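Local coordinates for replication protein B (Plasmid RSF1010, PDB 3H20) that acts as the primase of a broad-host-range plasmid, synthesising primers from nucleotides on single-stranded DNA so that leading-strand replication can begin, at residues A[189-192]-A[193-196]. Sequence-based numbering, arbitrary orientation.
Sequences QIEQ and AQRQ
Four consecutive i to i+4 hydrogen bonds tie residues 189-192 to 193-196, two successive turns of one alpha-helix: Ala-193 N to Gln-189 O (3.1 Å), Gln-194 N to Ile-190 O (2.9 Å), Arg-195 N to Glu-191 O (3.0 Å) and Gln-196 N to Gln-192 O (3.1 Å). Arg-195 folds back along the helix: its chain bends at chi3 (-62°), which swings the guanidinium toward the preceding turn. One face of that group looks onto Gln-192 CA and Glu-191 O, which sit nearer its edge than its centre, and CZ comes within 3.7 Å of Gln-192 CA. The Gln-192 amide stands across it, the two planes turned 74° apart. Glu-191 offers Arg-195 mainly its CB, 4.0 Å from NH1; the carboxylate stays farther off, with OE1 5.0 Å from NH1, so any attraction is probably weak and through space. Gln-196, bent at chi2, runs alongside Gln-192 in the same direction. On another side of the helix Gln-194 lays its CG over Ile-190 O at 3.3 Å. None of these eight residues is buried: this is the surface of the long helix 179-206. Its inner side, carried by Gln-189 and Ile-190, rests on helix 117-130, where Gln-189 OE1 accepts a hydrogen bond from Gln-122 NE2 and Ile-190 packs on Glu-118 and Leu-119.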
loop_
_atom_site.group_PDB
_atom_site.type_symbol
_atom_site.label_atom_id
_atom_site.label_comp_id
_atom_site.label_asym_id
_atom_site.label_seq_id
_atom_site.Cartn_x
_atom_site.Cartn_y
_atom_site.Cartn_z
ATOM N N GLN A 189 -7.408 -10.329 -12.457
ATOM C CA GLN A 189 -6.859 -8.974 -12.326
ATOM C C GLN A 189 -5.367 -8.974 -11.985
ATOM O O GLN A 189 -4.606 -8.152 -12.504
ATOM C CB GLN A 189 -7.644 -8.183 -11.275
ATOM C CG GLN A 189 -9.060 -7.836 -11.726
ATOM C CD GLN A 189 -9.920 -7.288 -10.605
ATOM O OE1 GLN A 189 -9.640 -7.511 -9.430
ATOM N NE2 GLN A 189 -10.983 -6.571 -10.968
ATOM N N ILE A 190 -4.959 -9.886 -11.103
ATOM C CA ILE A 190 -3.541 -10.047 -10.754
ATOM C C ILE A 190 -2.743 -10.569 -11.960
ATOM O O ILE A 190 -1.657 -10.063 -12.263
ATOM C CB ILE A 190 -3.360 -10.934 -9.484
ATOM C CG1 ILE A 190 -3.940 -10.212 -8.256
ATOM C CG2 ILE A 190 -1.893 -11.288 -9.267
ATOM C CD1 ILE A 190 -4.244 -11.113 -7.035
ATOM N N GLU A 191 -3.304 -11.550 -12.668
ATOM C CA GLU A 191 -2.689 -12.078 -13.884
ATOM C C GLU A 191 -2.507 -10.997 -14.952
ATOM O O GLU A 191 -1.482 -10.963 -15.638
ATOM C CB GLU A 191 -3.486 -13.271 -14.426
ATOM C CG GLU A 191 -3.347 -14.531 -13.569
ATOM C CD GLU A 191 -4.092 -15.741 -14.129
ATOM O OE1 GLU A 191 -5.137 -15.568 -14.798
ATOM O OE2 GLU A 191 -3.628 -16.878 -13.889
ATOM N N GLN A 192 -3.491 -10.108 -15.068
ATOM C CA GLN A 192 -3.428 -8.984 -16.000
ATOM C C GLN A 192 -2.272 -8.054 -15.627
ATOM O O GLN A 192 -1.465 -7.688 -16.485
ATOM C CB GLN A 192 -4.766 -8.230 -16.008
ATOM C CG GLN A 192 -4.781 -6.928 -16.793
ATOM C CD GLN A 192 -5.023 -7.130 -18.271
ATOM O OE1 GLN A 192 -4.143 -6.884 -19.089
ATOM N NE2 GLN A 192 -6.229 -7.573 -18.625
ATOM N N ALA A 193 -2.200 -7.687 -14.346
ATOM C CA ALA A 193 -1.128 -6.832 -13.829
ATOM C C ALA A 193 0.250 -7.424 -14.112
ATOM O O ALA A 193 1.178 -6.700 -14.486
ATOM C CB ALA A 193 -1.316 -6.587 -12.313
ATOM N N GLN A 194 0.369 -8.741 -13.941
ATOM C CA GLN A 194 1.617 -9.461 -14.186
ATOM C C GLN A 194 2.016 -9.469 -15.665
ATOM O O GLN A 194 3.208 -9.400 -15.976
ATOM C CB GLN A 194 1.522 -10.897 -13.667
ATOM C CG GLN A 194 1.513 -11.020 -12.159
ATOM C CD GLN A 194 1.405 -12.460 -11.695
ATOM O OE1 GLN A 194 0.605 -13.239 -12.221
ATOM N NE2 GLN A 194 2.201 -12.818 -10.700
ATOM N N ARG A 195 1.028 -9.560 -16.564
ATOM C CA ARG A 195 1.279 -9.454 -18.009
ATOM C C ARG A 195 1.830 -8.076 -18.373
ATOM O O ARG A 195 2.747 -7.968 -19.191
ATOM C CB ARG A 195 0.017 -9.749 -18.836
ATOM C CG ARG A 195 -0.384 -11.221 -18.883
ATOM C CD ARG A 195 -1.423 -11.509 -19.973
ATOM N NE ARG A 195 -2.689 -10.798 -19.768
ATOM C CZ ARG A 195 -3.687 -11.221 -18.990
ATOM N NH1 ARG A 195 -3.586 -12.362 -18.316
ATOM N NH2 ARG A 195 -4.793 -10.495 -18.887
ATOM N N GLN A 196 1.266 -7.029 -17.769
ATOM C CA GLN A 196 1.739 -5.660 -18.001
ATOM C C GLN A 196 3.152 -5.456 -17.458
ATOM O O GLN A 196 3.952 -4.718 -18.050
ATOM C CB GLN A 196 0.776 -4.630 -17.394
ATOM C CG GLN A 196 -0.618 -4.619 -18.011
ATOM C CD GLN A 196 -0.600 -4.471 -19.525
ATOM O OE1 GLN A 196 0.025 -3.560 -20.073
ATOM N NE2 GLN A 196 -1.291 -5.377 -20.210
#